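Local atomic coordinates of oligopeptide ABC transporter, periplasmic oligopeptide-binding protein, putative (Thermotoga maritima MSB8, PDB entry 5IPW), a protein that probably binds oligopeptides outside the cytoplasmic membrane and hands them to an ABC transporter for uptake. Residues N357-R360 and F361-L365; N513-D516 and F517-G521; K572-M575 and A576-T579; A578-I581 and H582-L586. All blocks are in the same frame, centred on the assembly; numbering follows the deposited sequence.

Contact 1 of 4, residues N357-R360 and F361-L365; sequences NDVR and FRQAL
Asp-358 and Phe-361, with Val-359 and Gln-363, meet in a local contact at the first turn of helix 359-367, the side of which rests on helix 410-420 and on strands 340-343 and 589-591. The turn is fixed by backbone bonds: Phe-361 N to Asp-358 O (2.8 Å), Gln-363 N to Val-359 O (2.8 Å, N-H...O 169°) and Ala-364 N to Arg-360 O. Ahead of them, Asp-358 OD1 accepts a weak bond from Arg-360 N at 3.3 Å. Asp-358 OD2 lies over the centre of one face of the Arg-360 guanidinium, and NE and OD1 make only a long ion pair at 3.8 Å in which no N-H points at the oxygen. On the next flank Val-359 CG1 lies 3.3 Å from Gln-363 NE2. Val-359 CA sits over one face of the Arg-362 guanidinium, while Asn-357 CA is at its edge. With CG beside the backbone N (chi1 -56°) and a bend at chi3, Arg-362 runs back toward the helix start, where NH1 reaches Phe-356 O and, at 3.2 Å, a water that accepts from NH1 and donates to Asn-357 OD1. Asn-357 ND2 is held by Arg-353 O and Tyr-345 O. Asp-358 thus occupies the N-cap position of an alpha-helix, its carboxylate accepting, if weakly, from a first-turn N-H.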
loop_
_atom_site.group_PDB
_atom_site.type_symbol
_atom_site.label_atom_id
_atom_site.label_comp_id
_atom_site.label_asym_id
_atom_site.label_seq_id
_atom_site.Cartn_x
_atom_site.Cartn_y
_atom_site.Cartn_z
ATOM N N ASN A 357 -6.355 3.145 -31.883
ATOM C CA ASN A 357 -6.093 4.482 -31.345
ATOM C C ASN A 357 -7.268 5.449 -31.459
ATOM O O ASN A 357 -7.190 6.584 -30.987
ATOM C CB ASN A 357 -4.873 5.097 -32.016
ATOM C CG ASN A 357 -3.581 4.494 -31.516
ATOM O OD1 ASN A 357 -2.959 5.021 -30.595
ATOM N ND2 ASN A 357 -3.176 3.378 -32.111
ATOM N N ASP A 358 -8.344 5.006 -32.100
ATOM C CA ASP A 358 -9.563 5.787 -32.171
ATOM C C ASP A 358 -10.288 5.645 -30.842
ATOM O O ASP A 358 -10.812 4.578 -30.528
ATOM C CB ASP A 358 -10.446 5.302 -33.326
ATOM C CG ASP A 358 -11.612 6.241 -33.624
ATOM O OD1 ASP A 358 -11.837 7.214 -32.866
ATOM O OD2 ASP A 358 -12.310 5.993 -34.630
ATOM N N VAL A 359 -10.305 6.732 -30.075
ATOM C CA VAL A 359 -10.968 6.778 -28.767
ATOM C C VAL A 359 -12.351 6.131 -28.811
ATOM O O VAL A 359 -12.731 5.366 -27.918
ATOM C CB VAL A 359 -11.155 8.233 -28.281
ATOM C CG1 VAL A 359 -11.771 8.249 -26.887
ATOM C CG2 VAL A 359 -9.830 8.993 -28.282
ATOM N N ARG A 360 -13.097 6.462 -29.859
ATOM C CA ARG A 360 -14.458 5.977 -30.042
ATOM C C ARG A 360 -14.548 4.457 -30.068
ATOM O O ARG A 360 -15.539 3.889 -29.615
ATOM C CB ARG A 360 -15.041 6.573 -31.324
ATOM C CG ARG A 360 -15.328 8.069 -31.208
ATOM C CD ARG A 360 -14.851 8.850 -32.421
ATOM N NE ARG A 360 -15.382 8.299 -33.666
ATOM C CZ ARG A 360 -15.026 8.698 -34.884
ATOM N NH1 ARG A 360 -14.127 9.665 -35.052
ATOM N NH2 ARG A 360 -15.578 8.121 -35.941
ATOM N N PHE A 361 -13.515 3.804 -30.601
ATOM C CA PHE A 361 -13.465 2.347 -30.604
ATOM C C PHE A 361 -13.402 1.821 -29.172
ATOM O O PHE A 361 -14.066 0.833 -28.834
ATOM C CB PHE A 361 -12.277 1.812 -31.425
ATOM C CG PHE A 361 -12.254 0.304 -31.528
ATOM C CD1 PHE A 361 -13.265 -0.376 -32.203
ATOM C CD2 PHE A 361 -11.251 -0.440 -30.918
ATOM C CE1 PHE A 361 -13.270 -1.765 -32.281
ATOM C CE2 PHE A 361 -11.252 -1.830 -30.996
ATOM C CZ PHE A 361 -12.264 -2.493 -31.676
ATOM N N ARG A 362 -12.617 2.491 -28.332
ATOM C CA ARG A 362 -12.462 2.081 -26.931
ATOM C C ARG A 362 -13.742 2.379 -26.145
ATOM O O ARG A 362 -14.286 1.489 -25.481
ATOM C CB ARG A 362 -11.238 2.751 -26.302
ATOM C CG ARG A 362 -9.956 2.483 -27.085
ATOM C CD ARG A 362 -8.706 2.880 -26.328
ATOM N NE ARG A 362 -8.573 4.327 -26.142
ATOM C CZ ARG A 362 -7.794 5.133 -26.866
ATOM N NH1 ARG A 362 -7.062 4.680 -27.884
ATOM N NH2 ARG A 362 -7.753 6.429 -26.572
ATOM N N GLN A 363 -14.237 3.615 -26.261
ATOM C CA GLN A 363 -15.542 3.994 -25.695
ATOM C C GLN A 363 -16.583 2.923 -26.019
ATOM O O GLN A 363 -17.289 2.421 -25.128
ATOM C CB GLN A 363 -15.998 5.352 -26.239
ATOM C CG GLN A 363 -15.179 6.528 -25.720
ATOM C CD GLN A 363 -15.466 7.843 -26.436
ATOM O OE1 GLN A 363 -16.214 7.889 -27.413
ATOM N NE2 GLN A 363 -14.864 8.924 -25.948
ATOM N N ALA A 364 -16.648 2.559 -27.300
ATOM C CA ALA A 364 -17.554 1.515 -27.773
ATOM C C ALA A 364 -17.297 0.176 -27.087
ATOM O O ALA A 364 -18.237 -0.497 -26.652
ATOM C CB ALA A 364 -17.435 1.363 -29.284
ATOM N N LEU A 365 -16.023 -0.205 -26.994
ATOM C CA LEU A 365 -15.652 -1.502 -26.422
ATOM C C LEU A 365 -16.080 -1.640 -24.963
ATOM O O LEU A 365 -16.503 -2.725 -24.557
ATOM C CB LEU A 365 -14.144 -1.773 -26.555
ATOM C CG LEU A 365 -13.574 -2.341 -27.863
ATOM C CD1 LEU A 365 -12.099 -2.657 -27.672
ATOM C CD2 LEU A 365 -14.301 -3.586 -28.343
HETATM O O HOH W 1 -4.298 6.193 -28.346
#

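Contact 2 of 4, residues N513-D516 and F517-G521; sequences NIAD and FWYIG
Asp-516 and Trp-518 form an Asx turn in the loop between strand 489-494 and helix 523-534: the carboxylate oxygen OD2 accepts from Trp-518 N at 3.2 Å with a nearly straight N-H...O angle of 170°. The donor comes from above the carboxylate plane, 37° out of it. Asp-516 CG stands anti to its own nitrogen (chi1 -172°), which sets the carboxylate beside the carbonyl carbon and close to Phe-517 N, with OD2 turned to Trp-518 N. OD2 also lies at the edge of the indole, 3.2 Å from Trp-518 CD1, with carboxylate and ring planes well inclined to each other. The other oxygen, OD1, is in a salt bridge with Arg-340, so the turn is tied to strand 340-343, and Trp-518 NE1 binds Val-506 O. Along the main chain, Tyr-519 N makes a weak bond to Asp-516 O at 3.4 Å, and that carbonyl oxygen stands over the centre of one face of the tyrosine ring. Ala-515 CB packs on Tyr-519 CE1 at 3.4 Å and, more loosely, on Ile-520 CG1. The tyrosine hydroxyl is also bonded to Met-505 O, and a water bridges it to the preceding chain, donating to Tyr-519 OH (2.6 Å) and Ile-514 O (2.9 Å).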
loop_
_atom_site.group_PDB
_atom_site.type_symbol
_atom_site.label_atom_id
_atom_site.label_comp_id
_atom_site.label_asym_id
_atom_site.label_seq_id
_atom_site.Cartn_x
_atom_site.Cartn_y
_atom_site.Cartn_z
ATOM N N ASN A 513 11.160 2.109 -14.269
ATOM C CA ASN A 513 12.029 1.445 -15.251
ATOM C C ASN A 513 11.362 0.268 -15.988
ATOM O O ASN A 513 11.963 -0.327 -16.890
ATOM C CB ASN A 513 13.364 1.011 -14.613
ATOM C CG ASN A 513 13.200 -0.045 -13.522
ATOM O OD1 ASN A 513 12.087 -0.467 -13.183
ATOM N ND2 ASN A 513 14.325 -0.473 -12.960
ATOM N N ILE A 514 10.131 -0.067 -15.599
ATOM C CA ILE A 514 9.309 -0.996 -16.374
ATOM C C ILE A 514 7.964 -0.350 -16.699
ATOM O O ILE A 514 7.415 0.411 -15.904
ATOM C CB ILE A 514 9.135 -2.367 -15.673
ATOM C CG1 ILE A 514 8.457 -2.220 -14.308
ATOM C CG2 ILE A 514 10.494 -3.036 -15.518
ATOM C CD1 ILE A 514 8.371 -3.506 -13.510
ATOM N N ALA A 515 7.454 -0.658 -17.887
ATOM C CA ALA A 515 6.229 -0.057 -18.388
ATOM C C ALA A 515 5.037 -0.963 -18.142
ATOM O O ALA A 515 5.173 -2.188 -18.059
ATOM C CB ALA A 515 6.365 0.222 -19.873
ATOM N N ASP A 516 3.863 -0.351 -18.014
ATOM C CA ASP A 516 2.623 -1.105 -18.029
ATOM C C ASP A 516 2.288 -1.464 -19.460
ATOM O O ASP A 516 2.743 -0.820 -20.396
ATOM C CB ASP A 516 1.467 -0.304 -17.442
ATOM C CG ASP A 516 0.220 -1.146 -17.268
ATOM O OD1 ASP A 516 0.177 -1.939 -16.300
ATOM O OD2 ASP A 516 -0.700 -1.046 -18.111
ATOM N N PHE A 517 1.463 -2.485 -19.618
ATOM C CA PHE A 517 1.098 -2.969 -20.932
ATOM C C PHE A 517 0.518 -1.902 -21.848
ATOM O O PHE A 517 0.792 -1.929 -23.052
ATOM C CB PHE A 517 0.111 -4.124 -20.811
ATOM C CG PHE A 517 0.652 -5.291 -20.054
ATOM C CD1 PHE A 517 1.811 -5.916 -20.471
ATOM C CD2 PHE A 517 0.015 -5.757 -18.920
ATOM C CE1 PHE A 517 2.322 -6.990 -19.775
ATOM C CE2 PHE A 517 0.523 -6.834 -18.218
ATOM C CZ PHE A 517 1.674 -7.454 -18.649
ATOM N N TRP A 518 -0.264 -0.969 -21.301
ATOM C CA TRP A 518 -1.027 -0.044 -22.155
ATOM C C TRP A 518 -0.146 0.918 -22.951
ATOM O O TRP A 518 -0.530 1.329 -24.035
ATOM C CB TRP A 518 -2.151 0.697 -21.389
ATOM C CG TRP A 518 -1.751 1.856 -20.491
ATOM C CD1 TRP A 518 -1.557 1.813 -19.143
ATOM C CD2 TRP A 518 -1.570 3.227 -20.874
ATOM N NE1 TRP A 518 -1.233 3.059 -18.665
ATOM C CE2 TRP A 518 -1.238 3.948 -19.705
ATOM C CE3 TRP A 518 -1.639 3.913 -22.091
ATOM C CZ2 TRP A 518 -0.957 5.320 -19.720
ATOM C CZ3 TRP A 518 -1.359 5.288 -22.103
ATOM C CH2 TRP A 518 -1.021 5.968 -20.924
ATOM N N TYR A 519 1.040 1.247 -22.446
ATOM C CA TYR A 519 1.952 2.102 -23.200
ATOM C C TYR A 519 3.280 1.447 -23.528
ATOM O O TYR A 519 4.226 2.135 -23.898
ATOM C CB TYR A 519 2.197 3.421 -22.465
ATOM C CG TYR A 519 2.858 3.305 -21.114
ATOM C CD1 TYR A 519 4.242 3.298 -20.988
ATOM C CD2 TYR A 519 2.097 3.241 -19.961
ATOM C CE1 TYR A 519 4.844 3.209 -19.750
ATOM C CE2 TYR A 519 2.689 3.156 -18.719
ATOM C CZ TYR A 519 4.061 3.137 -18.618
ATOM O OH TYR A 519 4.657 3.049 -17.384
ATOM N N ILE A 520 3.348 0.125 -23.435
ATOM C CA ILE A 520 4.635 -0.564 -23.513
ATOM C C ILE A 520 5.305 -0.378 -24.880
ATOM O O ILE A 520 6.506 -0.130 -24.950
ATOM C CB ILE A 520 4.520 -2.057 -23.111
ATOM C CG1 ILE A 520 5.908 -2.653 -22.892
ATOM C CG2 ILE A 520 3.751 -2.872 -24.136
ATOM C CD1 ILE A 520 5.870 -3.998 -22.203
ATOM N N GLY A 521 4.521 -0.454 -25.952
ATOM C CA GLY A 521 5.012 -0.164 -27.297
ATOM C C GLY A 521 5.573 1.243 -27.484
ATOM O O GLY A 521 6.449 1.450 -28.316
HETATM O O HOH W 2 7.001 3.229 -16.284
#

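Contact 3 of 4, residues K572-M575 and A576-T579; sequences KELM and AEAT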
loop_
_atom_site.group_PDB
_atom_site.type_symbol
_atom_site.label_atom_id
_atom_site.label_comp_id
_atom_site.label_asym_id
_atom_site.label_seq_id
_atom_site.Cartn_x
_atom_site.Cartn_y
_atom_site.Cartn_z
ATOM N N LYS A 572 -2.706 16.817 -5.321
ATOM C CA LYS A 572 -4.113 16.452 -5.552
ATOM C C LYS A 572 -4.681 17.123 -6.807
ATOM O O LYS A 572 -5.472 16.524 -7.540
ATOM C CB LYS A 572 -4.973 16.795 -4.327
ATOM C CG LYS A 572 -6.399 16.256 -4.402
ATOM C CD LYS A 572 -7.023 16.023 -3.027
ATOM C CE LYS A 572 -6.383 14.844 -2.296
ATOM N NZ LYS A 572 -7.231 14.282 -1.205
ATOM N N GLU A 573 -4.265 18.360 -7.047
ATOM C CA GLU A 573 -4.648 19.087 -8.257
ATOM C C GLU A 573 -3.975 18.502 -9.503
ATOM O O GLU A 573 -4.596 18.431 -10.563
ATOM C CB GLU A 573 -4.294 20.576 -8.127
ATOM C CG GLU A 573 -5.119 21.328 -7.089
ATOM C CD GLU A 573 -4.549 22.694 -6.755
ATOM O OE1 GLU A 573 -3.627 23.159 -7.462
ATOM O OE2 GLU A 573 -5.026 23.304 -5.776
ATOM N N LEU A 574 -2.710 18.103 -9.372
ATOM C CA LEU A 574 -1.966 17.483 -10.478
ATOM C C LEU A 574 -2.477 16.076 -10.816
ATOM O O LEU A 574 -2.555 15.705 -11.989
ATOM C CB LEU A 574 -0.466 17.451 -10.171
ATOM C CG LEU A 574 0.240 18.815 -10.204
ATOM C CD1 LEU A 574 1.608 18.734 -9.540
ATOM C CD2 LEU A 574 0.373 19.359 -11.621
ATOM N N MET A 575 -2.828 15.303 -9.792
ATOM C CA MET A 575 -3.423 13.983 -9.999
ATOM C C MET A 575 -4.800 14.082 -10.631
ATOM O O MET A 575 -5.213 13.185 -11.360
ATOM C CB MET A 575 -3.527 13.221 -8.678
ATOM C CG MET A 575 -2.194 12.714 -8.147
ATOM S SD MET A 575 -1.387 11.491 -9.203
ATOM C CE MET A 575 -2.569 10.143 -9.205
ATOM N N ALA A 576 -5.512 15.167 -10.336
ATOM C CA ALA A 576 -6.796 15.450 -10.974
ATOM C C ALA A 576 -6.648 15.486 -12.493
ATOM O O ALA A 576 -7.427 14.865 -13.210
ATOM C CB ALA A 576 -7.363 16.768 -10.467
ATOM N N GLU A 577 -5.629 16.197 -12.967
ATOM C CA GLU A 577 -5.364 16.328 -14.406
ATOM C C GLU A 577 -5.039 14.979 -15.049
ATOM O O GLU A 577 -5.520 14.662 -16.140
ATOM C CB GLU A 577 -4.190 17.272 -14.659
ATOM C CG GLU A 577 -4.248 18.579 -13.892
ATOM C CD GLU A 577 -3.483 19.679 -14.585
ATOM O OE1 GLU A 577 -3.820 19.986 -15.745
ATOM O OE2 GLU A 577 -2.549 20.238 -13.972
ATOM N N ALA A 578 -4.205 14.199 -14.369
ATOM C CA ALA A 578 -3.829 12.875 -14.837
ATOM C C ALA A 578 -5.053 11.993 -15.023
ATOM O O ALA A 578 -5.210 11.338 -16.052
ATOM C CB ALA A 578 -2.872 12.233 -13.847
ATOM N N THR A 579 -5.919 11.984 -14.019
ATOM C CA THR A 579 -7.127 11.173 -14.060
ATOM C C THR A 579 -8.131 11.724 -15.074
ATOM O O THR A 579 -8.976 10.987 -15.571
ATOM C CB THR A 579 -7.788 11.084 -12.673
ATOM O OG1 THR A 579 -8.052 12.405 -12.177
ATOM C CG2 THR A 579 -6.885 10.350 -11.705
#
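Leu-574 and Glu-577 cross at a slant on one flank of helix 568-584, and Thr-579 turns its side chain to the Met-575 carbonyl on another. On the first flank Leu-574 CD2 comes to 3.9 Å from Glu-577 OE2, a contact of methyl with carboxylate and not a polar bond. The glutamate passes over the main chain on its way out, its CG 3.4 Å from Glu-573 O. Leu-574 goes on to pack against Ile-562, and Glu-577 touches Leu-558; both of these partners belong to helix 550-564. Met-575 points away from the following turn and is bent at chi2 and chi3, so that its thioether chain turns to Ile-562, Tyr-396 and Phe-508, while Ala-578 lies against Phe-508 and Leu-558. What Met-575 offers Thr-579 is its carbonyl oxygen, which accepts from Thr-579 N at 3.0 Å (N-H...O 164°). The hydroxyl of Thr-579, placed between its backbone N and carbonyl carbon (chi1 56°), folds back over the helix: OG1 is 3.1 Å from Met-575 O and 2.7 Å from Ala-576 O, and is hydrogen-bonded to Asp-398 OD2; which helix carbonyl, if either, takes its one proton is not settled. Ala-578 N continues the helical series to Leu-574 O at 3.3 Å. The chemistry implies a division of labour: largely apolar side chains, with Glu-577 beside them, pack this helix on 550-564, while the threonine hydroxyl probably ties it to Asp-398.

Contact 4 of 4, residues A578-I581 and H582-L586; sequences ATKI and HRENL
Lys-580 meets Arg-583 and Glu-584 along the last turns of helix 568-584, and its chain can be followed outward. CG stands anti to the backbone N (chi1 180°) and every later torsion is extended, so the side chain runs out at full length, at a slant to both partners. CB is near Arg-583 NH2. CG lies between the two partners, 3.4 Å from Arg-583 NH2 and 3.8 Å from Glu-584 OE1, and CD keeps near the same oxygen. CE is 3.1 Å from Glu-584 OE1, and NZ, at 4.2 Å from OE1, stays beyond salt-bridge distance, so the carboxylate is met mainly by the methylenes and the opposite charges are only neighbours. Arg-583 bends at chi3 so that its guanidinium lies flat over Lys-580, with CA 3.7 Å above the plane over its centre. Its NH1 is occupied elsewhere, in a salt bridge with Asp-398. On the other side of the helix His-582 N binds Ala-578 O in a straight bond (3.0 Å, N-H...O 176°), and the imidazole brings its edge to the same oxygen through CD2; NE2 goes to Ile-507 O, and the ring meets those of Trp-401 and Trp-518 and is edge-to-face with Trp-587. Asn-585 is the first residue to leave helical angles, and Ile-581 O accepts from it twice: from N at 3.0 Å, almost in line with the carbonyl bond, and from ND2 at 3.1 Å, with the oxygen in the amide plane. Asn-585 is thus the C-terminal capping residue of helix 568-584, its N-H and side-chain amide both bonded to Ile-581 O.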
loop_
_atom_site.group_PDB
_atom_site.type_symbol
_atom_site.label_atom_id
_atom_site.label_comp_id
_atom_site.label_asym_id
_atom_site.label_seq_id
_atom_site.Cartn_x
_atom_site.Cartn_y
_atom_site.Cartn_z
ATOM N N ALA A 578 -4.205 14.199 -14.369
ATOM C CA ALA A 578 -3.829 12.875 -14.837
ATOM C C ALA A 578 -5.053 11.993 -15.023
ATOM O O ALA A 578 -5.210 11.338 -16.052
ATOM C CB ALA A 578 -2.872 12.233 -13.847
ATOM N N THR A 579 -5.919 11.984 -14.019
ATOM C CA THR A 579 -7.127 11.173 -14.060
ATOM C C THR A 579 -8.131 11.724 -15.074
ATOM O O THR A 579 -8.976 10.987 -15.571
ATOM C CB THR A 579 -7.788 11.084 -12.673
ATOM O OG1 THR A 579 -8.052 12.405 -12.177
ATOM C CG2 THR A 579 -6.885 10.350 -11.705
ATOM N N LYS A 580 -8.044 13.024 -15.354
ATOM C CA LYS A 580 -8.833 13.644 -16.418
ATOM C C LYS A 580 -8.393 13.034 -17.735
ATOM O O LYS A 580 -9.195 12.470 -18.469
ATOM C CB LYS A 580 -8.636 15.175 -16.438
ATOM C CG LYS A 580 -9.415 15.917 -17.521
ATOM C CD LYS A 580 -8.911 17.340 -17.725
ATOM C CE LYS A 580 -9.451 17.926 -19.021
ATOM N NZ LYS A 580 -9.020 19.335 -19.251
ATOM N N ILE A 581 -7.100 13.129 -18.011
ATOM C CA ILE A 581 -6.525 12.557 -19.222
ATOM C C ILE A 581 -6.953 11.092 -19.409
ATOM O O ILE A 581 -7.521 10.734 -20.438
ATOM C CB ILE A 581 -4.991 12.705 -19.214
ATOM C CG1 ILE A 581 -4.624 14.164 -19.525
ATOM C CG2 ILE A 581 -4.359 11.743 -20.208
ATOM C CD1 ILE A 581 -3.157 14.519 -19.362
ATOM N N HIS A 582 -6.720 10.259 -18.404
ATOM C CA HIS A 582 -7.154 8.859 -18.454
ATOM C C HIS A 582 -8.665 8.693 -18.626
ATOM O O HIS A 582 -9.146 7.600 -18.937
ATOM C CB HIS A 582 -6.724 8.113 -17.182
ATOM C CG HIS A 582 -5.320 7.594 -17.219
ATOM N ND1 HIS A 582 -5.020 6.293 -17.569
ATOM C CD2 HIS A 582 -4.137 8.192 -16.941
ATOM C CE1 HIS A 582 -3.713 6.116 -17.507
ATOM N NE2 HIS A 582 -3.154 7.251 -17.128
ATOM N N ARG A 583 -9.412 9.762 -18.380
ATOM C CA ARG A 583 -10.865 9.748 -18.492
ATOM C C ARG A 583 -11.273 9.969 -19.937
ATOM O O ARG A 583 -12.109 9.253 -20.474
ATOM C CB ARG A 583 -11.438 10.867 -17.629
ATOM C CG ARG A 583 -12.859 10.669 -17.160
ATOM C CD ARG A 583 -13.130 11.583 -15.975
ATOM N NE ARG A 583 -12.839 12.991 -16.273
ATOM C CZ ARG A 583 -12.515 13.923 -15.374
ATOM N NH1 ARG A 583 -12.417 13.632 -14.081
ATOM N NH2 ARG A 583 -12.275 15.164 -15.779
ATOM N N GLU A 584 -10.665 10.979 -20.548
ATOM C CA GLU A 584 -10.944 11.353 -21.927
ATOM C C GLU A 584 -10.429 10.308 -22.930
ATOM O O GLU A 584 -11.075 10.055 -23.948
ATOM C CB GLU A 584 -10.366 12.745 -22.208
ATOM C CG GLU A 584 -11.202 13.850 -21.568
ATOM C CD GLU A 584 -10.454 15.154 -21.361
ATOM O OE1 GLU A 584 -11.109 16.135 -20.953
ATOM O OE2 GLU A 584 -9.228 15.211 -21.597
ATOM N N ASN A 585 -9.275 9.712 -22.631
ATOM C CA ASN A 585 -8.764 8.553 -23.367
ATOM C C ASN A 585 -8.963 7.326 -22.499
ATOM O O ASN A 585 -8.714 7.378 -21.309
ATOM C CB ASN A 585 -7.280 8.711 -23.655
ATOM C CG ASN A 585 -6.940 10.052 -24.282
ATOM O OD1 ASN A 585 -6.748 10.145 -25.489
ATOM N ND2 ASN A 585 -6.855 11.098 -23.462
ATOM N N LEU A 586 -9.409 6.222 -23.072
ATOM C CA LEU A 586 -9.683 5.033 -22.261
ATOM C C LEU A 586 -8.727 3.891 -22.582
ATOM O O LEU A 586 -9.149 2.799 -22.973
ATOM C CB LEU A 586 -11.147 4.607 -22.420
ATOM C CG LEU A 586 -12.063 4.868 -21.222
ATOM C CD1 LEU A 586 -11.920 6.275 -20.674
ATOM C CD2 LEU A 586 -13.506 4.606 -21.623
#

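Along the chain the order is contact 1, contact 2, then contacts 3 and 4. The last two overlap at Ala-578 and Thr-579 on helix 568-584, with centres about 10 Å apart. Contact 4 is the hub: its centre lies about 13 Å from that of contact 1, where Arg-362 packs on Asn-585 and Leu-586, and about 17 Å from that of contact 2, where Trp-518 meets His-582. Contacts 1 and 2 do not touch, yet both lean on strand 340-343 of the mixed sheet that includes 440-445 and 489-494. One helix, followed a few residues later by strand 589-591 of the same sheet, thus joins elements distant in sequence within one region of this binding-protein fold.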